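Local structure of putative lipoprotein (Bacteroides thetaiotaomicron, 4Q1Z) at residues 131-136 / 195-200; 177-182 / 223-228. The protein is a two-domain putative lipoprotein of unknown function, belonging to the DUF4876 family. One frame throughout, in Å; residues are numbered along the deposited sequence.

Interaction 1 of 2, residues 131-136 / 195-200; sequences FYEIYN and SCIISQ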
loop_
_atom_site.group_PDB
_atom_site.type_symbol
_atom_site.label_atom_id
_atom_site.label_comp_id
_atom_site.label_asym_id
_atom_site.label_seq_id
_atom_site.Cartn_x
_atom_site.Cartn_y
_atom_site.Cartn_z
ATOM N N PHE A 131 11.956 -6.906 4.588
ATOM C CA PHE A 131 11.471 -6.308 3.346
ATOM C C PHE A 131 10.016 -5.821 3.515
ATOM O O PHE A 131 9.284 -6.279 4.400
ATOM C CB PHE A 131 11.627 -7.248 2.121
ATOM C CG PHE A 131 10.569 -8.315 1.948
ATOM C CD1 PHE A 131 9.411 -8.060 1.213
ATOM C CD2 PHE A 131 10.718 -9.571 2.536
ATOM C CE1 PHE A 131 8.429 -9.048 1.051
ATOM C CE2 PHE A 131 9.743 -10.561 2.363
ATOM C CZ PHE A 131 8.613 -10.296 1.606
ATOM N N TYR A 132 9.629 -4.873 2.641
ATOM C CA TYR A 132 8.360 -4.140 2.559
ATOM C C TYR A 132 7.938 -4.112 1.121
ATOM O O TYR A 132 8.685 -3.605 0.289
ATOM C CB TYR A 132 8.556 -2.675 3.075
ATOM C CG TYR A 132 9.322 -2.593 4.377
ATOM C CD1 TYR A 132 10.713 -2.493 4.386
ATOM C CD2 TYR A 132 8.667 -2.703 5.599
ATOM C CE1 TYR A 132 11.429 -2.490 5.577
ATOM C CE2 TYR A 132 9.376 -2.714 6.797
ATOM C CZ TYR A 132 10.756 -2.586 6.782
ATOM O OH TYR A 132 11.461 -2.553 7.962
ATOM N N GLU A 133 6.796 -4.713 0.805
ATOM C CA GLU A 133 6.293 -4.754 -0.558
ATOM C C GLU A 133 5.069 -3.849 -0.648
ATOM O O GLU A 133 4.102 -4.034 0.073
ATOM C CB GLU A 133 6.016 -6.184 -1.004
ATOM C CG GLU A 133 5.505 -6.292 -2.427
ATOM C CD GLU A 133 5.347 -7.697 -2.977
ATOM O OE1 GLU A 133 6.028 -8.623 -2.478
ATOM O OE2 GLU A 133 4.528 -7.871 -3.909
ATOM N N ILE A 134 5.177 -2.833 -1.507
ATOM C CA ILE A 134 4.250 -1.747 -1.844
ATOM C C ILE A 134 3.561 -2.132 -3.152
ATOM O O ILE A 134 4.239 -2.579 -4.062
ATOM C CB ILE A 134 5.136 -0.453 -1.937
ATOM C CG1 ILE A 134 5.525 0.048 -0.563
ATOM C CG2 ILE A 134 4.590 0.662 -2.814
ATOM C CD1 ILE A 134 4.366 0.001 0.403
ATOM N N TYR A 135 2.225 -2.007 -3.233
ATOM C CA TYR A 135 1.433 -2.403 -4.408
ATOM C C TYR A 135 0.562 -1.261 -4.933
ATOM O O TYR A 135 -0.061 -0.538 -4.149
ATOM C CB TYR A 135 0.549 -3.615 -4.031
ATOM C CG TYR A 135 -0.333 -4.219 -5.118
ATOM C CD1 TYR A 135 0.186 -5.117 -6.048
ATOM C CD2 TYR A 135 -1.713 -4.007 -5.121
ATOM C CE1 TYR A 135 -0.630 -5.724 -7.009
ATOM C CE2 TYR A 135 -2.538 -4.597 -6.085
ATOM C CZ TYR A 135 -1.993 -5.469 -7.016
ATOM O OH TYR A 135 -2.800 -6.070 -7.958
ATOM N N ASN A 136 0.498 -1.123 -6.271
ATOM C CA ASN A 136 -0.391 -0.160 -6.903
ATOM C C ASN A 136 -1.742 -0.843 -6.999
ATOM O O ASN A 136 -1.956 -1.710 -7.864
ATOM C CB ASN A 136 0.125 0.324 -8.248
ATOM C CG ASN A 136 -0.760 1.357 -8.926
ATOM O OD1 ASN A 136 -1.899 1.617 -8.523
ATOM N ND2 ASN A 136 -0.255 1.976 -9.977
ATOM N N SER A 195 4.189 -4.161 -8.096
ATOM C CA SER A 195 4.723 -4.002 -6.746
ATOM C C SER A 195 6.108 -3.359 -6.774
ATOM O O SER A 195 6.857 -3.525 -7.734
ATOM C CB SER A 195 4.836 -5.355 -6.037
ATOM O OG SER A 195 3.636 -5.834 -5.459
ATOM N N CYS A 196 6.436 -2.639 -5.701
ATOM C CA CYS A 196 7.767 -2.146 -5.391
ATOM C C CYS A 196 8.185 -2.764 -4.062
ATOM O O CYS A 196 7.499 -2.575 -3.047
ATOM C CB CYS A 196 7.861 -0.628 -5.352
ATOM S SG CYS A 196 9.541 -0.021 -5.036
ATOM N N ILE A 197 9.268 -3.548 -4.087
ATOM C CA ILE A 197 9.820 -4.145 -2.882
ATOM C C ILE A 197 11.026 -3.304 -2.472
ATOM O O ILE A 197 11.837 -2.913 -3.316
ATOM C CB ILE A 197 10.187 -5.662 -3.045
ATOM C CG1 ILE A 197 8.985 -6.497 -3.558
ATOM C CG2 ILE A 197 10.791 -6.258 -1.745
ATOM C CD1 ILE A 197 9.335 -7.780 -4.159
ATOM N N ILE A 198 11.110 -3.014 -1.169
ATOM C CA ILE A 198 12.223 -2.335 -0.519
ATOM C C ILE A 198 12.743 -3.309 0.517
ATOM O O ILE A 198 11.970 -3.785 1.347
ATOM C CB ILE A 198 11.887 -0.940 0.095
ATOM C CG1 ILE A 198 10.887 -0.136 -0.760
ATOM C CG2 ILE A 198 13.167 -0.168 0.326
ATOM C CD1 ILE A 198 10.086 0.868 0.029
ATOM N N SER A 199 14.026 -3.650 0.429
ATOM C CA SER A 199 14.713 -4.541 1.359
ATOM C C SER A 199 15.668 -3.749 2.230
ATOM O O SER A 199 16.164 -2.713 1.797
ATOM C CB SER A 199 15.488 -5.608 0.595
ATOM O OG SER A 199 14.695 -6.737 0.272
ATOM N N GLN A 200 15.930 -4.221 3.452
ATOM C CA GLN A 200 16.938 -3.616 4.330
ATOM C C GLN A 200 18.299 -3.787 3.634
ATOM O O GLN A 200 19.062 -2.834 3.507
ATOM C CB GLN A 200 16.924 -4.300 5.720
ATOM C CG GLN A 200 18.073 -3.886 6.615
ATOM C CD GLN A 200 18.421 -4.896 7.679
ATOM O OE1 GLN A 200 19.540 -5.416 7.713
ATOM N NE2 GLN A 200 17.520 -5.132 8.627
#
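An antiparallel strand pair inside the large mixed beta-sheet joins Y132 to I198 and I134 to C196, the two hydrogen-bonded pairs of strands 131-136 and 195-199. It is a worked example of how a regular backbone ladder lets diagonal side-chain contacts build up on one face. I134 N gives to C196 O at 2.8 Å and C196 N returns to I134 O at 2.7 Å; Y132 and I198 exchange the same two bonds. CA-H...O contacts, such as F131 CA to I198 O, fill the places between. The face bearing F131, E133, Y135, S195, I197 and S199 holds the polar contact and the closer apolar one. E133 has CG anti to the backbone N (chi1 -179°) and an extended chain that passes at a slant over I197, with E133 CG 3.7 Å from I197 CG1. Its carboxylate continues to S195, two residues from I197 on the same face and diagonally across from E133. K111 NZ forms a salt bridge with OE2, and R387 N donates to OE1, a set of partners that would be expected to favour the ionised form of this buried acid. At the other end the F131 ring crosses I197 obliquely, CD1 standing 3.7 Å from I197 CG2. On the opposite face the apolar contact is thinner: I134 CG2 approaches C196 CB at 4.3 Å, while I198 turns to F223 and F225. S195 OG donates to E133 OE2 at 2.7 Å on the anti side of the carboxylate, only 16° out of its plane, and lies in the plane of the Y135 ring, 3.6 Å from Y135 CD1.

Interaction 2 of 2, residues 177-182 / 223-228; sequences RVWKFP and FEFNMN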
loop_
_atom_site.group_PDB
_atom_site.type_symbol
_atom_site.label_atom_id
_atom_site.label_comp_id
_atom_site.label_asym_id
_atom_site.label_seq_id
_atom_site.Cartn_x
_atom_site.Cartn_y
_atom_site.Cartn_z
ATOM N N ARG A 177 12.929 7.301 11.941
ATOM C CA ARG A 177 13.743 7.483 10.725
ATOM C C ARG A 177 12.814 7.635 9.505
ATOM O O ARG A 177 11.764 7.000 9.444
ATOM C CB ARG A 177 14.765 6.344 10.518
ATOM C CG ARG A 177 15.906 6.767 9.595
ATOM C CD ARG A 177 16.866 5.651 9.262
ATOM N NE ARG A 177 17.555 5.111 10.440
ATOM C CZ ARG A 177 18.753 5.511 10.868
ATOM N NH1 ARG A 177 19.403 6.481 10.237
ATOM N NH2 ARG A 177 19.300 4.954 11.939
ATOM N N VAL A 178 13.177 8.533 8.586
ATOM C CA VAL A 178 12.427 8.879 7.360
ATOM C C VAL A 178 13.362 8.729 6.143
ATOM O O VAL A 178 14.517 9.163 6.175
ATOM C CB VAL A 178 11.794 10.321 7.393
ATOM C CG1 VAL A 178 10.810 10.519 6.247
ATOM C CG2 VAL A 178 11.141 10.652 8.749
ATOM N N TRP A 179 12.860 8.061 5.110
ATOM C CA TRP A 179 13.492 7.852 3.812
ATOM C C TRP A 179 12.538 8.360 2.749
ATOM O O TRP A 179 11.349 8.556 3.028
ATOM C CB TRP A 179 13.802 6.356 3.550
ATOM C CG TRP A 179 14.674 5.680 4.556
ATOM C CD1 TRP A 179 14.276 5.087 5.725
ATOM C CD2 TRP A 179 16.081 5.420 4.431
ATOM N NE1 TRP A 179 15.365 4.550 6.373
ATOM C CE2 TRP A 179 16.477 4.693 5.573
ATOM C CE3 TRP A 179 17.052 5.733 3.460
ATOM C CZ2 TRP A 179 17.798 4.238 5.750
ATOM C CZ3 TRP A 179 18.370 5.346 3.673
ATOM C CH2 TRP A 179 18.728 4.596 4.802
ATOM N N LYS A 180 13.041 8.548 1.528
ATOM C CA LYS A 180 12.200 8.889 0.384
ATOM C C LYS A 180 12.703 8.171 -0.852
ATOM O O LYS A 180 13.860 7.756 -0.925
ATOM C CB LYS A 180 12.044 10.410 0.145
ATOM C CG LYS A 180 13.214 11.150 -0.471
ATOM C CD LYS A 180 12.798 12.588 -0.699
ATOM C CE LYS A 180 13.964 13.473 -1.026
ATOM N NZ LYS A 180 13.520 14.854 -1.347
ATOM N N PHE A 181 11.826 8.003 -1.814
ATOM C CA PHE A 181 12.223 7.419 -3.074
ATOM C C PHE A 181 12.976 8.492 -3.848
ATOM O O PHE A 181 12.549 9.658 -3.823
ATOM C CB PHE A 181 10.984 6.933 -3.864
ATOM C CG PHE A 181 10.363 5.646 -3.368
ATOM C CD1 PHE A 181 10.793 4.414 -3.851
ATOM C CD2 PHE A 181 9.311 5.666 -2.452
ATOM C CE1 PHE A 181 10.200 3.226 -3.416
ATOM C CE2 PHE A 181 8.696 4.471 -2.035
ATOM C CZ PHE A 181 9.165 3.261 -2.503
ATOM N N PRO A 182 14.075 8.145 -4.565
ATOM C CA PRO A 182 14.708 9.143 -5.461
ATOM C C PRO A 182 13.808 9.415 -6.696
ATOM O O PRO A 182 12.679 8.913 -6.769
ATOM C CB PRO A 182 16.032 8.471 -5.837
ATOM C CG PRO A 182 15.769 7.018 -5.737
ATOM C CD PRO A 182 14.709 6.813 -4.697
ATOM N N PHE A 223 14.222 -1.603 -4.666
ATOM C CA PHE A 223 14.931 -0.678 -3.787
ATOM C C PHE A 223 15.514 -1.363 -2.556
ATOM O O PHE A 223 15.160 -2.497 -2.232
ATOM C CB PHE A 223 14.006 0.481 -3.350
ATOM C CG PHE A 223 13.877 1.545 -4.408
ATOM C CD1 PHE A 223 12.977 1.399 -5.455
ATOM C CD2 PHE A 223 14.724 2.644 -4.414
ATOM C CE1 PHE A 223 12.908 2.351 -6.475
ATOM C CE2 PHE A 223 14.671 3.579 -5.441
ATOM C CZ PHE A 223 13.751 3.440 -6.455
ATOM N N GLU A 224 16.452 -0.668 -1.900
ATOM C CA GLU A 224 17.077 -1.092 -0.661
ATOM C C GLU A 224 17.445 0.105 0.175
ATOM O O GLU A 224 17.654 1.177 -0.362
ATOM C CB GLU A 224 18.290 -1.985 -0.892
ATOM C CG GLU A 224 19.465 -1.327 -1.580
ATOM C CD GLU A 224 20.719 -2.161 -1.530
ATOM O OE1 GLU A 224 20.737 -3.169 -0.790
ATOM O OE2 GLU A 224 21.683 -1.818 -2.247
ATOM N N PHE A 225 17.477 -0.081 1.501
ATOM C CA PHE A 225 17.868 0.924 2.487
ATOM C C PHE A 225 19.371 0.797 2.763
ATOM O O PHE A 225 19.755 0.402 3.870
ATOM C CB PHE A 225 17.068 0.734 3.778
ATOM C CG PHE A 225 15.582 0.937 3.666
ATOM C CD1 PHE A 225 15.042 2.219 3.607
ATOM C CD2 PHE A 225 14.711 -0.146 3.733
ATOM C CE1 PHE A 225 13.655 2.415 3.553
ATOM C CE2 PHE A 225 13.316 0.051 3.701
ATOM C CZ PHE A 225 12.801 1.334 3.599
ATOM N N ASN A 226 20.218 1.075 1.756
ATOM C CA ASN A 226 21.669 0.957 1.918
ATOM C C ASN A 226 22.223 2.028 2.902
ATOM O O ASN A 226 21.847 3.194 2.838
ATOM C CB ASN A 226 22.354 1.058 0.557
ATOM C CG ASN A 226 23.848 0.990 0.566
ATOM O OD1 ASN A 226 24.470 0.225 1.303
ATOM N ND2 ASN A 226 24.458 1.762 -0.308
HETATM N N MSE A 227 23.094 1.613 3.824
HETATM C CA MSE A 227 23.709 2.522 4.789
HETATM C C MSE A 227 25.235 2.331 4.770
HETATM O O MSE A 227 25.948 2.755 5.697
HETATM C CB MSE A 227 23.121 2.315 6.199
HETATM C CG MSE A 227 21.634 2.644 6.258
HETATM SE SE MSE A 227 20.889 2.693 8.017
HETATM C CE MSE A 227 21.636 4.377 8.636
ATOM N N ASN A 228 25.710 1.686 3.689
ATOM C CA ASN A 228 27.107 1.382 3.364
ATOM C C ASN A 228 27.790 0.634 4.496
ATOM O O ASN A 228 28.809 1.072 5.041
ATOM C CB ASN A 228 27.885 2.643 2.941
ATOM C CG ASN A 228 27.201 3.398 1.811
ATOM O OD1 ASN A 228 27.049 2.889 0.680
ATOM N ND2 ASN A 228 26.693 4.590 2.127
#
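W179 and F225 form the central edge-to-face pair of this contact, illustrating how aromatic rings can join segments that share no backbone ladder. The F225 edge points at the indole, with CD1 3.3 Å above the indole plane and over its centre; the planes of the five-membered ring and F225 meet at 59°. A second, nearly perpendicular T-shaped pair follows, the edge of F181 turned to the face of F223 at 86°. P182 reaches the same F223 ring tip to tip, CD lying 3.3 Å from F223 CE2. Beyond the indole, selenomethionine M227 sets CG in the ring plane, 3.8 Å from W179 CH2, and its selenium makes a Met-aromatic contact at that edge. Its CE lies over one face of the R177 guanidinium, 3.5 Å from R177 NH1. In the next shell Y257 meets both W179 and F225, edge-to-face with the latter, and H242 meets W179 edge-to-face. N226 OD1 accepts from N228 N in an Asx turn. The cross-contact thus probably rests mainly on dispersion and ring electrostatics, while the hydrogen bonds of R177 go to M251 and H242, and those of N226 to N228 of its own segment and to D239.

Overall arrangement
From the N terminus the chain first builds the seven-strand sheet of residues 11-105, then enters the larger sheet through strand 108-114. Strand 131-136 comes next, and interaction 1 closes a 58-residue loop when 195-200 returns beside it. That loop already contains 177-182, whose own partner, 223-228, arrives only later, so interaction 2 closes a 40-residue loop that crosses the first. The two centres lie 12 Å apart. Parallel strands 195-199 and 223-224 connect them, with probable backbone hydrogen bonds from F223 N to I197 O and from F225 N to S199 O. From 223-224, interaction 2 spans past the intervening strand 238-245 to 177-180, in the same sheet.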